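Local structure of vibralactone Cyclase (Boreostereum vibrans, 6KD0) at residues 20-25 against 315-320; 37-42 against 106-111; 74-79 against 133-138; 209-214 against 260-265. The protein catalyses the cyclization that forms the fused bicyclic beta-lactone of vibralactone, on an alpha/beta-hydrolase scaffold. All coordinates share one frame; numbering follows the deposited sequence.

Contact 1 of 4, residues 20-25 against 315-320; sequences PVWAAF and MLFRSM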
# COMPACT_ATOMS: atom_id res chain seq x y z
N PRO A 20 -6.51 -23.37 -10.16
CA PRO A 20 -7.75 -23.44 -10.95
C PRO A 20 -8.37 -22.07 -11.21
O PRO A 20 -8.87 -21.81 -12.32
CB PRO A 20 -8.68 -24.33 -10.11
CG PRO A 20 -8.05 -24.50 -8.78
CD PRO A 20 -6.63 -24.03 -8.85
N VAL A 21 -8.33 -21.19 -10.20
CA VAL A 21 -8.86 -19.83 -10.37
C VAL A 21 -8.10 -19.11 -11.47
O VAL A 21 -8.69 -18.41 -12.30
CB VAL A 21 -8.78 -19.06 -9.05
CG1 VAL A 21 -9.13 -17.60 -9.28
CG2 VAL A 21 -9.71 -19.68 -8.02
N TRP A 22 -6.77 -19.25 -11.47
CA TRP A 22 -5.96 -18.63 -12.52
C TRP A 22 -6.29 -19.21 -13.89
O TRP A 22 -6.34 -18.49 -14.89
CB TRP A 22 -4.47 -18.80 -12.20
CG TRP A 22 -3.57 -18.13 -13.20
CD1 TRP A 22 -2.64 -18.72 -14.01
CD2 TRP A 22 -3.54 -16.73 -13.51
NE1 TRP A 22 -2.03 -17.78 -14.79
CE2 TRP A 22 -2.56 -16.55 -14.51
CE3 TRP A 22 -4.24 -15.62 -13.04
CZ2 TRP A 22 -2.26 -15.31 -15.03
CZ3 TRP A 22 -3.93 -14.37 -13.57
CH2 TRP A 22 -2.96 -14.23 -14.56
N ALA A 23 -6.53 -20.53 -13.94
CA ALA A 23 -6.86 -21.16 -15.21
C ALA A 23 -8.14 -20.59 -15.80
O ALA A 23 -8.30 -20.55 -17.03
CB ALA A 23 -6.97 -22.68 -15.03
N ALA A 24 -9.07 -20.13 -14.96
CA ALA A 24 -10.29 -19.54 -15.52
C ALA A 24 -10.23 -18.02 -15.74
O ALA A 24 -11.18 -17.46 -16.30
CB ALA A 24 -11.50 -19.85 -14.64
N PHE A 25 -9.17 -17.35 -15.33
CA PHE A 25 -9.09 -15.89 -15.47
C PHE A 25 -8.99 -15.51 -16.94
O PHE A 25 -8.13 -16.05 -17.65
CB PHE A 25 -7.88 -15.37 -14.71
CG PHE A 25 -7.71 -13.87 -14.76
CD1 PHE A 25 -8.66 -13.02 -14.23
CD2 PHE A 25 -6.57 -13.31 -15.32
CE1 PHE A 25 -8.49 -11.64 -14.26
CE2 PHE A 25 -6.39 -11.93 -15.36
CZ PHE A 25 -7.35 -11.10 -14.82
N MET A 315 -6.88 -8.50 -4.71
CA MET A 315 -7.69 -7.45 -5.33
C MET A 315 -8.39 -7.94 -6.58
O MET A 315 -9.46 -7.44 -6.94
CB MET A 315 -6.83 -6.24 -5.70
CG MET A 315 -6.16 -5.57 -4.52
SD MET A 315 -7.31 -4.86 -3.33
CE MET A 315 -7.97 -3.50 -4.30
N LEU A 316 -7.80 -8.92 -7.25
CA LEU A 316 -8.38 -9.46 -8.46
C LEU A 316 -9.20 -10.71 -8.21
O LEU A 316 -10.05 -11.05 -9.05
CB LEU A 316 -7.28 -9.76 -9.48
CG LEU A 316 -6.93 -8.55 -10.35
CD1 LEU A 316 -6.08 -7.49 -9.58
CD2 LEU A 316 -6.25 -8.99 -11.61
N PHE A 317 -9.00 -11.40 -7.09
CA PHE A 317 -9.68 -12.67 -6.83
C PHE A 317 -10.21 -12.70 -5.40
O PHE A 317 -10.05 -13.69 -4.70
CB PHE A 317 -8.74 -13.84 -7.10
CG PHE A 317 -8.14 -13.83 -8.47
CD1 PHE A 317 -8.88 -14.27 -9.56
CD2 PHE A 317 -6.85 -13.36 -8.68
CE1 PHE A 317 -8.34 -14.26 -10.84
CE2 PHE A 317 -6.30 -13.35 -9.97
CZ PHE A 317 -7.05 -13.79 -11.05
N ARG A 318 -10.85 -11.62 -4.96
CA ARG A 318 -11.26 -11.52 -3.56
C ARG A 318 -12.19 -12.65 -3.14
O ARG A 318 -12.26 -12.99 -1.95
CB ARG A 318 -11.92 -10.17 -3.28
CG ARG A 318 -12.22 -9.91 -1.79
CD ARG A 318 -10.92 -9.88 -0.97
NE ARG A 318 -10.18 -8.66 -1.32
CZ ARG A 318 -10.37 -7.48 -0.73
NH1 ARG A 318 -11.22 -7.37 0.29
NH2 ARG A 318 -9.69 -6.41 -1.14
N SER A 319 -12.90 -13.28 -4.09
CA SER A 319 -13.83 -14.34 -3.70
C SER A 319 -13.10 -15.61 -3.26
O SER A 319 -13.72 -16.47 -2.64
CB SER A 319 -14.80 -14.63 -4.84
OG SER A 319 -14.11 -15.15 -5.97
N MET A 320 -11.80 -15.73 -3.56
CA MET A 320 -11.01 -16.82 -3.01
C MET A 320 -11.03 -16.74 -1.49
O MET A 320 -10.95 -15.65 -0.91
CB MET A 320 -9.56 -16.75 -3.49
CG MET A 320 -9.30 -17.21 -4.91
SD MET A 320 -7.56 -16.99 -5.31
CE MET A 320 -6.79 -18.34 -4.41
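A wholly apolar contact fastens the N-terminal helix 18-24 to the turn between helices 313-316 and 321-338, at the periphery of the molecule. Phe317, the first residue to leave helical geometry after helix 313-316, sends its ring outward among Val21, Trp22 and Phe25. Its CG is anti to the carbonyl carbon (chi1 -55°), and the ring slides past Val21, whose CG1 comes within 3.4 Å of Phe317 CD1, a snug fit. That methyl is itself anti to the backbone N. Phe317 and Phe25 form an offset edge-to-face pair: the planes stand at 71°, and Phe317 CZ sits 3.6 Å above the Phe25 ring plane, displaced toward its rim. The same CZ meets Trp22 at the edge of the indole, 3.9 Å from Trp22 CE3, so the far end of the Phe317 ring is held between a ring face and a ring edge. In the alpha/beta-hydrolase fold the turn after the catalytic histidine leads into the last helix; here His311, just before helix 313-316, is the probable histidine of a Ser-His-Asp triad, and the Leu316 side chain lies near that site without touching it. Leu316 CD2 also packs against Phe25 CZ at 4.0 Å. A type I turn from Phe317 to Met320, closed by Met320 N to Phe317 O at 2.9 Å, swings Met320 back, and Met320 CG lies 4.0 Å from Val21 CG2. Within this turn Arg318 forms a salt bridge with Asp117, while Phe25 is further packed by Phe41 of helix 35-54.

Contact 2 of 4, residues 37-42 against 106-111; sequences ARRAFW and WAIGNY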
# COMPACT_ATOMS: atom_id res chain seq x y z
N ALA A 37 -5.50 0.81 -21.72
CA ALA A 37 -6.23 -0.44 -21.51
C ALA A 37 -6.09 -0.93 -20.08
O ALA A 37 -7.03 -1.52 -19.53
CB ALA A 37 -5.75 -1.50 -22.50
N ARG A 38 -4.95 -0.68 -19.44
CA ARG A 38 -4.78 -1.09 -18.04
C ARG A 38 -5.64 -0.24 -17.10
O ARG A 38 -6.30 -0.76 -16.19
CB ARG A 38 -3.30 -1.01 -17.67
CG ARG A 38 -2.44 -2.03 -18.41
CD ARG A 38 -0.95 -1.64 -18.43
NE ARG A 38 -0.15 -2.57 -19.22
CZ ARG A 38 0.32 -3.74 -18.78
NH1 ARG A 38 0.09 -4.14 -17.53
NH2 ARG A 38 1.03 -4.51 -19.59
N ARG A 39 -5.65 1.08 -17.32
CA ARG A 39 -6.54 1.95 -16.56
C ARG A 39 -8.00 1.54 -16.76
O ARG A 39 -8.78 1.44 -15.80
CB ARG A 39 -6.32 3.39 -16.98
CG ARG A 39 -4.98 3.95 -16.52
CD ARG A 39 -4.66 5.34 -17.11
NE ARG A 39 -3.52 5.94 -16.41
CZ ARG A 39 -2.84 7.02 -16.82
NH1 ARG A 39 -3.17 7.64 -17.95
NH2 ARG A 39 -1.83 7.47 -16.08
N ALA A 40 -8.39 1.27 -18.02
CA ALA A 40 -9.77 0.87 -18.31
C ALA A 40 -10.09 -0.47 -17.68
O ALA A 40 -11.24 -0.72 -17.31
CB ALA A 40 -10.00 0.80 -19.82
N PHE A 41 -9.10 -1.37 -17.58
CA PHE A 41 -9.34 -2.68 -16.99
C PHE A 41 -9.66 -2.55 -15.51
O PHE A 41 -10.54 -3.25 -14.98
CB PHE A 41 -8.12 -3.58 -17.20
CG PHE A 41 -8.30 -4.98 -16.64
CD1 PHE A 41 -9.24 -5.86 -17.18
CD2 PHE A 41 -7.52 -5.42 -15.58
CE1 PHE A 41 -9.41 -7.13 -16.68
CE2 PHE A 41 -7.68 -6.72 -15.07
CZ PHE A 41 -8.62 -7.57 -15.61
N TRP A 42 -8.90 -1.70 -14.82
CA TRP A 42 -9.21 -1.45 -13.41
C TRP A 42 -10.57 -0.76 -13.27
O TRP A 42 -11.35 -1.10 -12.37
CB TRP A 42 -8.10 -0.63 -12.75
CG TRP A 42 -7.01 -1.54 -12.27
CD1 TRP A 42 -5.99 -2.06 -13.00
CD2 TRP A 42 -6.89 -2.09 -10.95
NE1 TRP A 42 -5.22 -2.90 -12.22
CE2 TRP A 42 -5.75 -2.93 -10.95
CE3 TRP A 42 -7.62 -1.96 -9.77
CZ2 TRP A 42 -5.32 -3.62 -9.81
CZ3 TRP A 42 -7.20 -2.63 -8.64
CH2 TRP A 42 -6.06 -3.46 -8.67
N TRP A 106 2.05 3.32 -9.74
CA TRP A 106 2.22 4.78 -9.82
C TRP A 106 1.46 5.42 -10.98
O TRP A 106 1.35 6.65 -11.03
CB TRP A 106 3.69 5.21 -9.92
CG TRP A 106 4.56 4.70 -8.82
CD1 TRP A 106 4.46 5.00 -7.47
CD2 TRP A 106 5.69 3.83 -8.96
NE1 TRP A 106 5.46 4.34 -6.77
CE2 TRP A 106 6.23 3.63 -7.67
CE3 TRP A 106 6.30 3.20 -10.06
CZ2 TRP A 106 7.34 2.81 -7.44
CZ3 TRP A 106 7.40 2.39 -9.83
CH2 TRP A 106 7.91 2.20 -8.52
N ALA A 107 0.91 4.60 -11.88
CA ALA A 107 0.31 5.06 -13.13
C ALA A 107 -1.19 4.87 -13.19
O ALA A 107 -1.82 5.35 -14.14
CB ALA A 107 0.96 4.33 -14.32
N ILE A 108 -1.79 4.18 -12.22
CA ILE A 108 -3.21 3.84 -12.25
C ILE A 108 -3.81 4.13 -10.88
O ILE A 108 -3.14 3.93 -9.86
CB ILE A 108 -3.40 2.35 -12.62
CG1 ILE A 108 -2.70 2.01 -13.93
CG2 ILE A 108 -4.89 1.97 -12.61
CD1 ILE A 108 -2.52 0.49 -14.14
N GLY A 109 -5.05 4.60 -10.86
CA GLY A 109 -5.91 4.41 -9.71
C GLY A 109 -6.28 5.71 -9.02
O GLY A 109 -5.79 6.79 -9.34
N ASN A 110 -7.16 5.55 -8.03
CA ASN A 110 -7.70 6.63 -7.22
C ASN A 110 -8.40 5.96 -6.03
O ASN A 110 -8.28 4.75 -5.83
CB ASN A 110 -8.62 7.55 -8.04
CG ASN A 110 -9.96 6.91 -8.44
OD1 ASN A 110 -10.24 5.74 -8.16
ND2 ASN A 110 -10.80 7.70 -9.10
N TYR A 111 -9.12 6.75 -5.23
CA TYR A 111 -9.80 6.22 -4.03
C TYR A 111 -10.79 5.08 -4.33
O TYR A 111 -11.10 4.28 -3.43
CB TYR A 111 -10.52 7.37 -3.33
CG TYR A 111 -11.78 7.74 -4.09
CD1 TYR A 111 -11.70 8.52 -5.25
CD2 TYR A 111 -13.03 7.26 -3.71
CE1 TYR A 111 -12.86 8.83 -6.00
CE2 TYR A 111 -14.18 7.56 -4.44
CZ TYR A 111 -14.08 8.35 -5.57
OH TYR A 111 -15.22 8.64 -6.28
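The loop after strand 97-101 is where alpha/beta hydrolases of the hormone-sensitive-lipase type carry a His-Gly-Gly oxyanion-hole motif; a probably related His-Cys-Gly-Gly-Trp run ends here at Trp106, and helix 35-54 lies against what follows. At Ala107 it is the carbonyl that makes the contact. The extended Arg39 side chain grips Ala107 O side-on with two nitrogens, NE and NH2, the NH2 bond measuring 2.9 Å to Ala107 O. The oxygen lies almost in the guanidinium plane, but the two donors approach it differently: NE comes nearly along the C=O axis (168°), whereas NH2 sits in the carbonyl plane on a lone pair (144°). This pairing fixes the rotation of the guanidinium, whose NH2 also forms a salt bridge with Glu139. Ile108 then supplies the apolar half. Its CG1 rests 4.0 Å from Arg39 CG, so the aliphatic part of the arginine is packed while its tip is bonded. CG2, anti to the backbone N, meets Trp42 at 4.1 Å from Trp42 CG, the two side chains crossing at about a right angle. Arg38 turns its charged end away to Pro33 O and Glu241, leaving Arg38 CB 3.9 Å from Ile108 CD1.

Contact 3 of 4, residues 74-79 against 133-138; sequences EGTNMH and DYRLTP
His79 and Asp133 lie side by side and point the same way, with the imidazole and carboxylate planes 59° apart. His79 CG is anti to the backbone N (chi1 169°), which brings ND1 to Asp133 OD2 at 2.7 Å. The bond lies in the imidazole plane, yet it reaches the carboxylate oxygen from well above the carboxylate plane. His79 NE2 is hydrogen-bonded to Asp68 in turn, so carboxylates meet both ring nitrogens, which would favour a protonated ring. The backbone joins in beside this pair: Asp133 N meets His79 O at 3.0 Å, nearly along the C=O axis. Inward from there, Met78 lays its CG 3.5 Å from Asp133 O. At the other end Arg135 and Thr76 reach tip to tip, and Thr76 CG2 sits over the centre of the guanidinium face, 3.6 Å from Arg135 CZ. A bend at chi3 (-74°) carries the guanidinium to the carbonyl of Glu74, where Arg135 NH2 bonds Glu74 O at 2.9 Å from above the carbonyl plane and NH1 adds a weak bond. Asp148 completes the grip through a salt bridge to NH2. The run Asp-Tyr-Arg-Leu-Thr-Pro after strand 128-132, here tied to antiparallel strand 76-85, resembles the Asp-Tyr-Arg-Leu-Ala-Pro signature of hormone-sensitive-lipase-like alpha/beta hydrolases.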
# COMPACT_ATOMS: atom_id res chain seq x y z
N GLU A 74 1.28 20.93 -4.64
CA GLU A 74 2.16 21.76 -5.45
C GLU A 74 1.56 21.90 -6.84
O GLU A 74 1.56 20.96 -7.63
CB GLU A 74 3.57 21.19 -5.51
CG GLU A 74 4.62 22.24 -5.92
CD GLU A 74 6.02 21.68 -6.12
OE1 GLU A 74 6.33 20.60 -5.56
OE2 GLU A 74 6.83 22.33 -6.83
N GLY A 75 0.99 23.06 -7.10
CA GLY A 75 0.55 23.37 -8.44
C GLY A 75 -0.83 22.86 -8.79
O GLY A 75 -1.22 22.99 -9.96
N THR A 76 -1.59 22.32 -7.84
CA THR A 76 -2.95 21.87 -8.18
C THR A 76 -3.67 21.55 -6.87
O THR A 76 -3.15 21.82 -5.79
CB THR A 76 -2.91 20.69 -9.16
OG1 THR A 76 -4.20 20.50 -9.76
CG2 THR A 76 -2.47 19.39 -8.50
N ASN A 77 -4.88 21.00 -6.96
CA ASN A 77 -5.61 20.50 -5.81
C ASN A 77 -5.75 18.99 -5.95
O ASN A 77 -5.72 18.46 -7.06
CB ASN A 77 -7.02 21.10 -5.68
CG ASN A 77 -7.04 22.54 -5.22
OD1 ASN A 77 -6.23 22.96 -4.40
ND2 ASN A 77 -8.00 23.30 -5.74
N MET A 78 -5.92 18.30 -4.82
CA MET A 78 -5.97 16.85 -4.76
C MET A 78 -7.24 16.45 -4.03
O MET A 78 -7.56 17.03 -2.99
CB MET A 78 -4.74 16.27 -4.02
CG MET A 78 -4.84 14.78 -3.78
SD MET A 78 -3.33 13.99 -3.15
CE MET A 78 -3.20 14.77 -1.53
N HIS A 79 -7.97 15.49 -4.59
CA HIS A 79 -9.14 14.93 -3.91
C HIS A 79 -8.72 14.01 -2.77
O HIS A 79 -7.81 13.17 -2.93
CB HIS A 79 -10.01 14.18 -4.91
CG HIS A 79 -11.09 13.36 -4.27
ND1 HIS A 79 -11.26 12.02 -4.53
CD2 HIS A 79 -12.04 13.69 -3.36
CE1 HIS A 79 -12.28 11.56 -3.82
NE2 HIS A 79 -12.76 12.55 -3.10
N ASP A 133 -6.07 10.92 -3.88
CA ASP A 133 -5.88 10.77 -5.32
C ASP A 133 -4.57 11.44 -5.74
O ASP A 133 -4.56 12.50 -6.38
CB ASP A 133 -7.07 11.36 -6.07
CG ASP A 133 -8.36 10.56 -5.86
OD1 ASP A 133 -8.27 9.42 -5.33
OD2 ASP A 133 -9.44 11.06 -6.21
N TYR A 134 -3.46 10.81 -5.35
CA TYR A 134 -2.15 11.34 -5.71
C TYR A 134 -1.96 11.30 -7.22
O TYR A 134 -2.54 10.47 -7.93
CB TYR A 134 -1.04 10.57 -4.99
CG TYR A 134 -0.94 9.08 -5.28
CD1 TYR A 134 -0.27 8.60 -6.41
CD2 TYR A 134 -1.48 8.14 -4.39
CE1 TYR A 134 -0.17 7.22 -6.66
CE2 TYR A 134 -1.38 6.77 -4.62
CZ TYR A 134 -0.72 6.31 -5.76
OH TYR A 134 -0.63 4.97 -5.99
N ARG A 135 -1.15 12.22 -7.74
CA ARG A 135 -1.00 12.32 -9.19
C ARG A 135 -0.30 11.09 -9.76
O ARG A 135 0.61 10.52 -9.14
CB ARG A 135 -0.25 13.61 -9.55
CG ARG A 135 -1.21 14.77 -9.77
CD ARG A 135 -0.47 16.08 -9.97
NE ARG A 135 0.08 16.58 -8.72
CZ ARG A 135 0.76 17.72 -8.59
NH1 ARG A 135 0.98 18.50 -9.64
NH2 ARG A 135 1.22 18.08 -7.40
N LEU A 136 -0.73 10.68 -10.95
CA LEU A 136 -0.27 9.46 -11.60
C LEU A 136 0.84 9.73 -12.61
O LEU A 136 0.89 10.80 -13.23
CB LEU A 136 -1.41 8.76 -12.33
CG LEU A 136 -2.59 8.39 -11.42
CD1 LEU A 136 -3.70 7.73 -12.23
CD2 LEU A 136 -2.11 7.48 -10.30
N THR A 137 1.70 8.72 -12.79
CA THR A 137 2.62 8.67 -13.90
C THR A 137 1.90 8.15 -15.14
O THR A 137 0.84 7.54 -15.03
CB THR A 137 3.81 7.76 -13.57
OG1 THR A 137 3.32 6.42 -13.38
CG2 THR A 137 4.53 8.24 -12.30
N PRO A 138 2.45 8.37 -16.34
CA PRO A 138 3.64 9.17 -16.67
C PRO A 138 3.36 10.66 -16.79
O PRO A 138 4.32 11.41 -16.95
CB PRO A 138 4.06 8.61 -18.03
CG PRO A 138 2.77 8.20 -18.68
CD PRO A 138 1.89 7.71 -17.54

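Contact 4 of 4, residues 209-214 against 260-265; sequences PPTCHP and SPLLFP
Two straight hydrogen bonds join the loop after strand 203-207 to the 3-10 turn 261-263, drawing together the two ends of the long helix-and-loop segment between strands 203-207 and 273-278, probably a cap insertion of this alpha/beta hydrolase. Leu262 N donates to Thr211 O at 3.0 Å (166° at the hydrogen), lying in the carbonyl plane. His213 N points almost exactly at Ser260 OG, 3.0 Å away with an angle of 176°. The carbonyl of Thr211 is crowded by carbon as well: Pro261 CD approaches Thr211 O to 3.2 Å, and Leu262 CB is nearly as close. Beside these bonds Cys212 turns its SG anti to the backbone N (chi1 -167°), alongside the leucines. Its CB rests 3.7 Å from Leu262 CD2, while Cys212 SG meets the end of the other leucine at 4.0 Å from Leu263 CD1. The turn is closed on itself by Leu263 N to Ser260 O at 2.9 Å. Farther out, Ser260 OG hands its own proton to Pro254 O, an arrangement that leaves its oxygen ready to accept from His213 N. Pro261 packs on helix 178-192 and Leu262 on helix 284-296. The same helix positions the first loop, since Glu286 OE1 accepts hydrogen bonds from both Thr211 N and Cys212 N.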
# COMPACT_ATOMS: atom_id res chain seq x y z
N PRO A 209 5.29 -3.90 -1.66
CA PRO A 209 5.70 -2.65 -2.38
C PRO A 209 6.97 -2.85 -3.19
O PRO A 209 7.83 -3.65 -2.82
CB PRO A 209 5.97 -1.66 -1.22
CG PRO A 209 6.48 -2.58 -0.11
CD PRO A 209 5.60 -3.82 -0.21
N PRO A 210 7.14 -2.09 -4.28
CA PRO A 210 8.50 -1.88 -4.80
C PRO A 210 9.27 -1.04 -3.80
O PRO A 210 8.70 -0.22 -3.09
CB PRO A 210 8.28 -1.14 -6.13
CG PRO A 210 6.92 -0.46 -5.97
CD PRO A 210 6.13 -1.26 -4.97
N THR A 211 10.58 -1.30 -3.70
CA THR A 211 11.42 -0.57 -2.75
C THR A 211 12.66 0.04 -3.38
O THR A 211 13.28 0.90 -2.74
CB THR A 211 11.86 -1.47 -1.59
OG1 THR A 211 12.71 -2.50 -2.10
CG2 THR A 211 10.64 -2.10 -0.92
N CYS A 212 13.04 -0.36 -4.59
CA CYS A 212 14.29 0.13 -5.14
C CYS A 212 14.27 -0.03 -6.65
O CYS A 212 13.93 -1.10 -7.15
CB CYS A 212 15.49 -0.63 -4.54
SG CYS A 212 17.06 0.16 -4.90
N HIS A 213 14.65 1.02 -7.36
CA HIS A 213 14.90 0.92 -8.78
C HIS A 213 15.96 -0.15 -9.06
O HIS A 213 16.99 -0.18 -8.36
CB HIS A 213 15.34 2.28 -9.32
CG HIS A 213 15.21 2.41 -10.80
ND1 HIS A 213 15.94 1.65 -11.69
CD2 HIS A 213 14.42 3.22 -11.56
CE1 HIS A 213 15.62 1.98 -12.93
NE2 HIS A 213 14.70 2.93 -12.87
N PRO A 214 15.76 -1.02 -10.04
CA PRO A 214 16.78 -2.05 -10.32
C PRO A 214 18.15 -1.48 -10.64
O PRO A 214 19.18 -2.08 -10.30
CB PRO A 214 16.18 -2.79 -11.53
CG PRO A 214 14.71 -2.62 -11.36
CD PRO A 214 14.53 -1.23 -10.82
N SER A 260 13.47 5.49 -4.47
CA SER A 260 13.89 4.18 -3.99
C SER A 260 13.99 4.24 -2.47
O SER A 260 15.07 4.53 -1.94
CB SER A 260 15.23 3.78 -4.59
OG SER A 260 15.15 3.67 -5.99
N PRO A 261 12.92 3.94 -1.73
CA PRO A 261 12.97 4.10 -0.27
C PRO A 261 13.98 3.19 0.42
O PRO A 261 14.37 3.50 1.55
CB PRO A 261 11.54 3.79 0.17
CG PRO A 261 10.95 2.98 -0.97
CD PRO A 261 11.57 3.57 -2.20
N LEU A 262 14.36 2.07 -0.20
CA LEU A 262 15.44 1.23 0.31
C LEU A 262 16.70 2.04 0.59
O LEU A 262 17.47 1.68 1.50
CB LEU A 262 15.76 0.13 -0.70
CG LEU A 262 16.72 -0.98 -0.27
CD1 LEU A 262 15.98 -1.97 0.65
CD2 LEU A 262 17.29 -1.70 -1.49
N LEU A 263 16.92 3.13 -0.15
CA LEU A 263 18.18 3.86 -0.16
C LEU A 263 18.21 5.09 0.76
O LEU A 263 19.16 5.87 0.69
CB LEU A 263 18.51 4.30 -1.59
CG LEU A 263 18.53 3.15 -2.61
CD1 LEU A 263 18.90 3.64 -4.00
CD2 LEU A 263 19.50 2.04 -2.17
N PHE A 264 17.19 5.30 1.58
CA PHE A 264 17.33 6.30 2.63
C PHE A 264 18.56 6.00 3.47
O PHE A 264 18.82 4.83 3.79
CB PHE A 264 16.09 6.36 3.54
CG PHE A 264 15.00 7.22 3.00
CD1 PHE A 264 15.03 8.59 3.17
CD2 PHE A 264 13.95 6.65 2.29
CE1 PHE A 264 14.02 9.39 2.66
CE2 PHE A 264 12.94 7.45 1.77
CZ PHE A 264 12.98 8.82 1.95
N PRO A 265 19.35 7.01 3.83
CA PRO A 265 20.57 6.77 4.62
C PRO A 265 20.30 6.04 5.93
O PRO A 265 21.15 5.26 6.37
CB PRO A 265 21.11 8.18 4.87
CG PRO A 265 20.55 9.00 3.75
CD PRO A 265 19.21 8.42 3.42

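Overall arrangement
Contacts 2 and 3 cross along the chain and are fused in space, their centres 14 Å apart: Trp106 O lies 2.7 Å from Thr137 N and Tyr111 N lies 2.8 Å from Asp133 OD1, both probable hydrogen bonds. Contact 1 encloses the other three in sequence and reaches contact 2 through helix 35-54, where Leu316 CD1 packs 4.0 Å from Trp42 CZ2. Contact 4 meets contact 2 where the Trp106 indole packs on Pro210, Trp106 CZ2 to Pro210 CG at 3.6 Å. Leu316, Trp42, Tyr134 and Pro210, one from each contact, come near the probable triad Ser177, Asp281 and His311 without touching it, so each contact brings one side chain close to the presumed active site.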